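Local coordinates for LPS-assembly lipoprotein LptE (Acinetobacter baumannii, PDB 5TSE) that probably works with LptD to assemble lipopolysaccharide at the outer-membrane surface, binding the lipid and being needed for proper LptD assembly, at residues K32-A37 with D124-I129; F78-R83 with R131-N136; L11-L16 with K87-R92. All coordinates share one frame; numbering follows the deposited sequence.

Interaction 1: residues K32-A37 with D124-I129; sequences KVYLTA and DLAQQI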
loop_
_atom_site.group_PDB
_atom_site.type_symbol
_atom_site.label_atom_id
_atom_site.label_comp_id
_atom_site.label_asym_id
_atom_site.label_seq_id
_atom_site.Cartn_x
_atom_site.Cartn_y
_atom_site.Cartn_z
ATOM N N LYS A 32 6.453 5.953 4.649
ATOM C CA LYS A 32 7.686 6.538 5.158
ATOM C C LYS A 32 8.035 6.052 6.560
ATOM O O LYS A 32 9.170 5.621 6.787
ATOM C CB LYS A 32 7.633 8.071 5.099
ATOM C CG LYS A 32 7.753 8.624 3.687
ATOM C CD LYS A 32 7.668 10.143 3.656
ATOM C CE LYS A 32 7.868 10.668 2.243
ATOM N NZ LYS A 32 7.708 12.142 2.157
ATOM N N VAL A 33 7.076 6.096 7.490
ATOM C CA VAL A 33 7.353 5.647 8.869
ATOM C C VAL A 33 7.816 4.187 8.887
ATOM O O VAL A 33 8.842 3.870 9.490
ATOM C CB VAL A 33 6.169 5.870 9.857
ATOM C CG1 VAL A 33 5.778 7.344 9.896
ATOM C CG2 VAL A 33 4.949 5.027 9.513
ATOM N N TYR A 34 7.098 3.323 8.171
ATOM C CA TYR A 34 7.420 1.894 8.125
ATOM C C TYR A 34 8.697 1.568 7.337
ATOM O O TYR A 34 9.480 0.718 7.767
ATOM C CB TYR A 34 6.213 1.061 7.632
ATOM C CG TYR A 34 4.991 1.225 8.510
ATOM C CD1 TYR A 34 5.069 0.992 9.884
ATOM C CD2 TYR A 34 3.751 1.550 7.980
ATOM C CE1 TYR A 34 3.965 1.124 10.707
ATOM C CE2 TYR A 34 2.635 1.685 8.799
ATOM C CZ TYR A 34 2.751 1.467 10.166
ATOM O OH TYR A 34 1.659 1.581 11.009
ATOM N N LEU A 35 8.911 2.215 6.196
ATOM C CA LEU A 35 10.144 1.988 5.427
ATOM C C LEU A 35 11.368 2.344 6.261
ATOM O O LEU A 35 12.297 1.537 6.363
ATOM C CB LEU A 35 10.155 2.783 4.113
ATOM C CG LEU A 35 9.283 2.238 2.971
ATOM C CD1 LEU A 35 9.158 3.262 1.865
ATOM C CD2 LEU A 35 9.842 0.923 2.429
ATOM N N THR A 36 11.361 3.536 6.864
ATOM C CA THR A 36 12.491 3.997 7.693
ATOM C C THR A 36 12.711 3.052 8.883
ATOM O O THR A 36 13.844 2.689 9.194
ATOM C CB THR A 36 12.331 5.473 8.144
ATOM O OG1 THR A 36 11.020 5.686 8.683
ATOM C CG2 THR A 36 12.505 6.401 6.974
ATOM N N ALA A 37 11.617 2.611 9.495
ATOM C CA ALA A 37 11.680 1.666 10.610
ATOM C C ALA A 37 12.440 0.372 10.225
ATOM O O ALA A 37 13.199 -0.166 11.031
ATOM C CB ALA A 37 10.275 1.347 11.099
ATOM N N ASP A 124 -2.515 -1.047 7.163
ATOM C CA ASP A 124 -2.309 -2.474 6.869
ATOM C C ASP A 124 -1.552 -2.605 5.557
ATOM O O ASP A 124 -0.506 -3.256 5.494
ATOM C CB ASP A 124 -3.699 -3.176 6.811
ATOM C CG ASP A 124 -3.639 -4.694 6.432
ATOM O OD1 ASP A 124 -2.684 -5.147 5.775
ATOM O OD2 ASP A 124 -4.597 -5.430 6.769
ATOM N N LEU A 125 -2.048 -1.941 4.519
ATOM C CA LEU A 125 -1.409 -2.010 3.214
ATOM C C LEU A 125 0.009 -1.424 3.224
ATOM O O LEU A 125 0.893 -1.987 2.607
ATOM C CB LEU A 125 -2.273 -1.350 2.136
ATOM C CG LEU A 125 -1.766 -1.502 0.699
ATOM C CD1 LEU A 125 -1.493 -2.970 0.368
ATOM C CD2 LEU A 125 -2.755 -0.919 -0.286
ATOM N N ALA A 126 0.233 -0.323 3.940
ATOM C CA ALA A 126 1.583 0.263 4.026
ATOM C C ALA A 126 2.583 -0.768 4.576
ATOM O O ALA A 126 3.721 -0.887 4.083
ATOM C CB ALA A 126 1.577 1.521 4.898
ATOM N N GLN A 127 2.137 -1.527 5.582
ATOM C CA GLN A 127 2.961 -2.562 6.212
ATOM C C GLN A 127 3.231 -3.726 5.247
ATOM O O GLN A 127 4.352 -4.218 5.204
ATOM C CB GLN A 127 2.326 -3.046 7.538
ATOM C CG GLN A 127 2.158 -1.924 8.560
ATOM C CD GLN A 127 1.670 -2.392 9.929
ATOM O OE1 GLN A 127 2.130 -3.399 10.457
ATOM N NE2 GLN A 127 0.761 -1.626 10.526
ATOM N N GLN A 128 2.237 -4.148 4.457
ATOM C CA GLN A 128 2.461 -5.242 3.479
ATOM C C GLN A 128 3.457 -4.829 2.397
ATOM O O GLN A 128 4.287 -5.628 1.975
ATOM C CB GLN A 128 1.181 -5.689 2.758
ATOM C CG GLN A 128 0.113 -6.347 3.598
ATOM C CD GLN A 128 -1.089 -6.731 2.736
ATOM O OE1 GLN A 128 -0.977 -7.530 1.790
ATOM N NE2 GLN A 128 -2.234 -6.174 3.052
ATOM N N ILE A 129 3.322 -3.605 1.900
ATOM C CA ILE A 129 4.239 -3.099 0.873
ATOM C C ILE A 129 5.646 -3.104 1.435
ATOM O O ILE A 129 6.572 -3.584 0.800
ATOM C CB ILE A 129 3.893 -1.666 0.451
ATOM C CG1 ILE A 129 2.534 -1.651 -0.254
ATOM C CG2 ILE A 129 4.960 -1.117 -0.486
ATOM C CD1 ILE A 129 1.942 -0.266 -0.429
#

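Interaction 2: residues F78-R83 with R131-N136; sequences FQIEDR and RQISAN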
loop_
_atom_site.group_PDB
_atom_site.type_symbol
_atom_site.label_atom_id
_atom_site.label_comp_id
_atom_site.label_asym_id
_atom_site.label_seq_id
_atom_site.Cartn_x
_atom_site.Cartn_y
_atom_site.Cartn_z
ATOM N N PHE A 78 2.652 -2.157 -7.525
ATOM C CA PHE A 78 3.903 -1.427 -7.476
ATOM C C PHE A 78 5.074 -2.287 -7.924
ATOM O O PHE A 78 5.021 -3.516 -7.870
ATOM C CB PHE A 78 4.155 -0.941 -6.054
ATOM C CG PHE A 78 4.515 -2.037 -5.097
ATOM C CD1 PHE A 78 3.525 -2.789 -4.469
ATOM C CD2 PHE A 78 5.851 -2.318 -4.813
ATOM C CE1 PHE A 78 3.859 -3.802 -3.586
ATOM C CE2 PHE A 78 6.192 -3.332 -3.925
ATOM C CZ PHE A 78 5.195 -4.076 -3.312
ATOM N N GLN A 79 6.144 -1.624 -8.338
ATOM C CA GLN A 79 7.349 -2.305 -8.766
ATOM C C GLN A 79 8.526 -1.406 -8.474
ATOM O O GLN A 79 8.397 -0.188 -8.523
ATOM C CB GLN A 79 7.284 -2.619 -10.263
ATOM C CG GLN A 79 7.336 -1.406 -11.179
ATOM C CD GLN A 79 7.059 -1.734 -12.641
ATOM O OE1 GLN A 79 6.726 -2.866 -12.994
ATOM N NE2 GLN A 79 7.192 -0.727 -13.501
ATOM N N ILE A 80 9.667 -1.999 -8.150
ATOM C CA ILE A 80 10.865 -1.212 -7.916
ATOM C C ILE A 80 11.517 -0.905 -9.269
ATOM O O ILE A 80 11.581 -1.759 -10.157
ATOM C CB ILE A 80 11.906 -1.946 -7.056
ATOM C CG1 ILE A 80 11.311 -2.411 -5.728
ATOM C CG2 ILE A 80 13.106 -1.038 -6.797
ATOM C CD1 ILE A 80 10.882 -1.299 -4.806
ATOM N N GLU A 81 11.992 0.323 -9.407
ATOM C CA GLU A 81 12.699 0.768 -10.595
ATOM C C GLU A 81 13.926 1.502 -10.117
ATOM O O GLU A 81 13.965 1.963 -8.976
ATOM C CB GLU A 81 11.865 1.758 -11.410
ATOM C CG GLU A 81 10.579 1.212 -12.005
ATOM C CD GLU A 81 9.834 2.249 -12.820
ATOM O OE1 GLU A 81 10.281 3.419 -12.877
ATOM O OE2 GLU A 81 8.791 1.903 -13.404
ATOM N N ASP A 82 14.928 1.601 -10.982
ATOM C CA ASP A 82 16.128 2.379 -10.660
ATOM C C ASP A 82 15.860 3.800 -11.155
ATOM O O ASP A 82 14.834 4.060 -11.784
ATOM C CB ASP A 82 17.397 1.779 -11.295
ATOM C CG ASP A 82 17.355 1.754 -12.810
ATOM O OD1 ASP A 82 16.569 2.511 -13.409
ATOM O OD2 ASP A 82 18.131 0.983 -13.408
ATOM N N ARG A 83 16.793 4.709 -10.916
ATOM C CA ARG A 83 16.611 6.103 -11.334
ATOM C C ARG A 83 16.762 6.373 -12.844
ATOM O O ARG A 83 16.596 7.509 -13.283
ATOM C CB ARG A 83 17.505 7.011 -10.498
ATOM C CG ARG A 83 17.089 6.992 -9.033
ATOM C CD ARG A 83 18.027 7.809 -8.169
ATOM N NE ARG A 83 18.098 9.184 -8.639
ATOM C CZ ARG A 83 17.234 10.146 -8.329
ATOM N NH1 ARG A 83 16.190 9.915 -7.529
ATOM N NH2 ARG A 83 17.410 11.360 -8.837
ATOM N N ARG A 131 6.753 -4.819 3.959
ATOM C CA ARG A 131 7.146 -6.200 4.246
ATOM C C ARG A 131 7.810 -6.803 3.010
ATOM O O ARG A 131 8.953 -7.257 3.077
ATOM C CB ARG A 131 5.913 -7.057 4.607
ATOM C CG ARG A 131 6.201 -8.443 5.196
ATOM C CD ARG A 131 6.595 -8.406 6.679
ATOM N NE ARG A 131 5.489 -7.984 7.562
ATOM C CZ ARG A 131 5.257 -6.737 8.013
ATOM N NH1 ARG A 131 6.056 -5.708 7.695
ATOM N NH2 ARG A 131 4.202 -6.511 8.806
ATOM N N GLN A 132 7.104 -6.781 1.880
ATOM C CA GLN A 132 7.632 -7.386 0.653
ATOM C C GLN A 132 8.930 -6.788 0.129
ATOM O O GLN A 132 9.671 -7.474 -0.571
ATOM C CB GLN A 132 6.584 -7.461 -0.456
ATOM C CG GLN A 132 5.457 -8.436 -0.125
ATOM C CD GLN A 132 4.724 -8.939 -1.352
ATOM O OE1 GLN A 132 5.189 -8.782 -2.479
ATOM N NE2 GLN A 132 3.602 -9.595 -1.132
ATOM N N ILE A 133 9.199 -5.531 0.463
ATOM C CA ILE A 133 10.453 -4.886 0.066
ATOM C C ILE A 133 11.565 -5.386 0.992
ATOM O O ILE A 133 12.556 -5.941 0.534
ATOM C CB ILE A 133 10.332 -3.346 0.121
ATOM C CG1 ILE A 133 9.430 -2.870 -1.021
ATOM C CG2 ILE A 133 11.686 -2.665 0.001
ATOM C CD1 ILE A 133 9.089 -1.405 -0.956
ATOM N N SER A 134 11.363 -5.198 2.294
ATOM C CA SER A 134 12.324 -5.606 3.330
ATOM C C SER A 134 12.630 -7.107 3.322
ATOM O O SER A 134 13.739 -7.512 3.651
ATOM C CB SER A 134 11.797 -5.204 4.709
ATOM O OG SER A 134 10.539 -5.815 4.964
ATOM N N ALA A 135 11.636 -7.911 2.943
ATOM C CA ALA A 135 11.763 -9.374 2.869
ATOM C C ALA A 135 12.119 -9.885 1.459
ATOM O O ALA A 135 12.093 -11.090 1.230
ATOM C CB ALA A 135 10.473 -10.037 3.356
ATOM N N ASN A 136 12.433 -8.979 0.527
ATOM C CA ASN A 136 12.822 -9.347 -0.847
ATOM C C ASN A 136 11.908 -10.423 -1.426
ATOM O O ASN A 136 12.379 -11.473 -1.882
ATOM C CB ASN A 136 14.287 -9.829 -0.865
ATOM C CG ASN A 136 14.764 -10.231 -2.255
ATOM O OD1 ASN A 136 14.347 -9.666 -3.261
ATOM N ND2 ASN A 136 15.646 -11.222 -2.309
#

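Interaction 3: residues L11-L16 with K87-R92; sequences LVYKKL and KITEPR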
loop_
_atom_site.group_PDB
_atom_site.type_symbol
_atom_site.label_atom_id
_atom_site.label_comp_id
_atom_site.label_asym_id
_atom_site.label_seq_id
_atom_site.Cartn_x
_atom_site.Cartn_y
_atom_site.Cartn_z
ATOM N N LEU A 11 18.816 -6.324 3.592
ATOM C CA LEU A 11 17.935 -5.346 2.979
ATOM C C LEU A 11 18.439 -5.073 1.570
ATOM O O LEU A 11 19.372 -4.292 1.367
ATOM C CB LEU A 11 17.927 -4.080 3.836
ATOM C CG LEU A 11 16.948 -2.960 3.548
ATOM C CD1 LEU A 11 15.520 -3.470 3.639
ATOM C CD2 LEU A 11 17.199 -1.833 4.542
ATOM N N VAL A 12 17.829 -5.765 0.610
ATOM C CA VAL A 12 18.197 -5.659 -0.822
ATOM C C VAL A 12 18.071 -4.250 -1.450
ATOM O O VAL A 12 18.806 -3.938 -2.399
ATOM C CB VAL A 12 17.422 -6.690 -1.695
ATOM C CG1 VAL A 12 17.912 -8.113 -1.439
ATOM C CG2 VAL A 12 15.920 -6.592 -1.458
ATOM N N TYR A 13 17.161 -3.417 -0.925
ATOM C CA TYR A 13 16.949 -2.044 -1.422
ATOM C C TYR A 13 17.193 -1.047 -0.286
ATOM O O TYR A 13 16.252 -0.635 0.413
ATOM C CB TYR A 13 15.532 -1.871 -1.966
ATOM C CG TYR A 13 15.084 -2.976 -2.888
ATOM C CD1 TYR A 13 15.579 -3.080 -4.190
ATOM C CD2 TYR A 13 14.140 -3.910 -2.466
ATOM C CE1 TYR A 13 15.158 -4.103 -5.035
ATOM C CE2 TYR A 13 13.712 -4.930 -3.298
ATOM C CZ TYR A 13 14.216 -5.026 -4.579
ATOM O OH TYR A 13 13.778 -6.045 -5.393
ATOM N N LYS A 14 18.454 -0.646 -0.123
ATOM C CA LYS A 14 18.839 0.256 0.964
ATOM C C LYS A 14 18.273 1.654 0.834
ATOM O O LYS A 14 17.756 2.205 1.794
ATOM C CB LYS A 14 20.371 0.393 1.082
ATOM C CG LYS A 14 21.164 -0.864 1.425
ATOM C CD LYS A 14 21.363 -1.795 0.238
ATOM C CE LYS A 14 22.399 -2.865 0.550
ATOM N NZ LYS A 14 22.684 -3.710 -0.643
ATOM N N LYS A 15 18.406 2.236 -0.350
ATOM C CA LYS A 15 17.951 3.606 -0.587
ATOM C C LYS A 15 16.776 3.673 -1.548
ATOM O O LYS A 15 16.808 3.076 -2.624
ATOM C CB LYS A 15 19.101 4.448 -1.128
ATOM C CG LYS A 15 20.294 4.562 -0.204
ATOM C CD LYS A 15 21.358 5.440 -0.844
ATOM C CE LYS A 15 22.596 5.563 0.025
ATOM N NZ LYS A 15 23.622 6.439 -0.607
ATOM N N LEU A 16 15.751 4.427 -1.155
ATOM C CA LEU A 16 14.545 4.589 -1.959
ATOM C C LEU A 16 13.979 5.990 -2.031
ATOM O O LEU A 16 14.243 6.855 -1.190
ATOM C CB LEU A 16 13.415 3.678 -1.455
ATOM C CG LEU A 16 13.460 2.191 -1.781
ATOM C CD1 LEU A 16 12.191 1.519 -1.281
ATOM C CD2 LEU A 16 13.586 1.994 -3.281
ATOM N N LYS A 87 12.934 -1.201 -15.055
ATOM C CA LYS A 87 12.132 -1.973 -14.145
ATOM C C LYS A 87 13.058 -3.022 -13.577
ATOM O O LYS A 87 13.695 -3.738 -14.347
ATOM C CB LYS A 87 10.984 -2.625 -14.915
ATOM C CG LYS A 87 10.027 -3.429 -14.061
ATOM C CD LYS A 87 8.890 -4.054 -14.861
ATOM C CE LYS A 87 9.367 -5.139 -15.814
ATOM N NZ LYS A 87 8.215 -5.786 -16.496
ATOM N N ILE A 88 13.187 -3.099 -12.254
ATOM C CA ILE A 88 14.072 -4.118 -11.670
ATOM C C ILE A 88 13.300 -5.303 -11.050
ATOM O O ILE A 88 13.894 -6.345 -10.775
ATOM C CB ILE A 88 15.153 -3.526 -10.735
ATOM C CG1 ILE A 88 14.610 -3.132 -9.372
ATOM C CG2 ILE A 88 15.837 -2.339 -11.419
ATOM C CD1 ILE A 88 15.721 -2.787 -8.406
ATOM N N THR A 89 11.991 -5.140 -10.835
ATOM C CA THR A 89 11.135 -6.232 -10.332
ATOM C C THR A 89 9.851 -6.200 -11.125
ATOM O O THR A 89 9.489 -5.168 -11.672
ATOM C CB THR A 89 10.702 -6.076 -8.863
ATOM O OG1 THR A 89 9.739 -5.022 -8.750
ATOM C CG2 THR A 89 11.883 -5.816 -7.957
ATOM N N GLU A 90 9.142 -7.317 -11.187
ATOM C CA GLU A 90 7.872 -7.310 -11.890
ATOM C C GLU A 90 6.852 -6.641 -10.977
ATOM O O GLU A 90 7.074 -6.564 -9.756
ATOM C CB GLU A 90 7.437 -8.726 -12.279
ATOM C CG GLU A 90 8.368 -9.399 -13.286
ATOM C CD GLU A 90 8.446 -8.672 -14.625
ATOM O OE1 GLU A 90 7.546 -7.864 -14.934
ATOM O OE2 GLU A 90 9.405 -8.922 -15.387
ATOM N N PRO A 91 5.754 -6.117 -11.559
ATOM C CA PRO A 91 4.742 -5.492 -10.710
ATOM C C PRO A 91 4.174 -6.477 -9.691
ATOM O O PRO A 91 4.148 -7.666 -9.936
ATOM C CB PRO A 91 3.649 -5.046 -11.695
ATOM C CG PRO A 91 4.250 -5.103 -13.053
ATOM C CD PRO A 91 5.430 -6.026 -12.997
ATOM N N ARG A 92 3.757 -5.958 -8.547
ATOM C CA ARG A 92 3.178 -6.743 -7.471
ATOM C C ARG A 92 1.902 -6.026 -7.028
ATOM O O ARG A 92 1.954 -4.839 -6.724
ATOM C CB ARG A 92 4.179 -6.834 -6.325
ATOM C CG ARG A 92 3.625 -7.373 -5.018
ATOM C CD ARG A 92 3.071 -8.789 -5.128
ATOM N NE ARG A 92 4.099 -9.775 -5.446
ATOM C CZ ARG A 92 3.883 -11.081 -5.550
ATOM N NH1 ARG A 92 2.667 -11.585 -5.357
ATOM N NH2 ARG A 92 4.890 -11.893 -5.843
#

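Interaction 1: residues K32-A37 with D124-I129
Y34 reaches from helix 25-37 to A126 and Q127 on helix 110-134, and its ring is the main bridge between the two segments. V33 lays CG2 over the centre of one face of the neighbouring Y34 ring, backing it from within the same helix. The ring of Y34 then takes Q127 on its opposite face: CG of Q127 lies 3.8 Å from the ring centroid and 16° off the normal, a CH-pi contact. The extended chain of Q127 runs on from there along the ring toward the phenol end, with its amide plane turned 43° from the ring plane. At the ring's edge, close to its plane, the methyl of A126 packs 3.8 Å from CD2 of Y34. With chi1 at -59°, CG of Y34 stands beside its own backbone N, and the ring extends across to the second helix. The backbones come near here, CA of Y34 being 6.6 Å from CA of Q127, and the small side chain of A126 suits such close quarters. A tyrosine fits because its flat body packs on carbon while its OH finds a polar partner, D123 OD1, one residue before the second segment. Farther on, buried L35 touches T130 of helix 110-134. Helix 110-134 is thus flanked by helix 25-37, while L125 and I129 rest on strand 68-81 and D124 pairs with R98 of strand 92-101.

Interaction 2: residues F78-R83 with R131-N136
A helix packed on a mixed beta sheet, in a two-layer arrangement, brings I133 in the last turn of helix 110-134 onto F78 and I80 of strand 68-81. The helix finishes in a Schellman motif: N136, with positive phi, is the C-prime residue, its N bonding I133 O at 3.0 Å while R137 N returns to Q132 O. Asparagine tolerates this left-handed backbone conformation better than most residues, which suits it to the position. Just before this ending, the end of the I133 side chain reaches the strand and meets two residues there. F78 and I80 are two apart in an extended strand, hence both direct their side chains at the helix, whereas Q79 between them faces the other way.

The contact is wholly apolar and buried. F78 presents its ring obliquely, with CE2 4.4 Å from CG1 of I133. I80 meets the terminal methyl, CD1, of the same side chain. CD1 of I133 is anti to its CA (chi2 172°), which carries the methyl out to that meeting point. A branched aliphatic chain suits this place, since it can touch an aromatic ring with one atom and a second isoleucine with another. L51 of strand 49-64 touches both F78 and I133, so a neighbouring strand adds to the same apolar cluster. On the other face of the strand Q79 binds E81, the next residue pointing its way and a partner also of R52. NE2 of Q79 approaches the anti lone pair of E81 OE2, away from its other oxygen. At the apolar interface itself, I80 CD1 and I133 CD1 lie 4.2 Å apart.

Interaction 3: residues L11-L16 with K87-R92
Neither backbone is regular where these segments meet: 11-16 is a loop that becomes strand only at K15, and 87-92 is irregular, part of the connection between strands 68-81 and 92-101, the nearest CA atoms, of Y13 and I88, being 10.8 Å apart. Side chains therefore span the gap. Y13 sends its ring most of the way, its CE1 lying 3.7 Å from CD1 of I88 as the two side chains run antiparallel past one another. T89 comes head-on instead, placing its methyl CG2 3.2 Å from OH of Y13, a tight fit for a methyl against a hydroxyl oxygen. A chi1 of 72° sets T89 OG1 between its backbone N and carbonyl carbon and swings CG2 to the tyrosine; OG1 itself is engaged by the backbone N of I80. Threonine suits the spot by offering a methyl to one neighbour and a hydroxyl to another. Tyrosine has the length to bridge two distant backbones, and isoleucine gives its ring an apolar partner. Beyond the contact, K87 NZ and E90 OE1 form a salt bridge within the connection. Y13 also touches I133 of helix 110-134, while I88 packs on Y49 of strand 49-64 and I80 of strand 68-81.

Overall arrangement
Helix 110-134 carries one segment of interactions 1 and 2, and interactions 2 and 3 lie on the same side of the chain's centre. Interactions 1 and 2 have centres about 12 Å apart and touch where CG2 of I129 lies 4.1 Å from CZ of F78, and L35 CD2 lies 4.2 Å from CD1 of I133. The centres of interactions 2 and 3 are only about 3 Å apart, and 78-83 pairs with 87-92: I88 N lies 3.0 Å from I80 O, a probable hydrogen bond. Interaction 3 stands about 14 Å from interaction 1, centre to centre, without touching it. Together they join both helices, the N-terminal segment and the sheet.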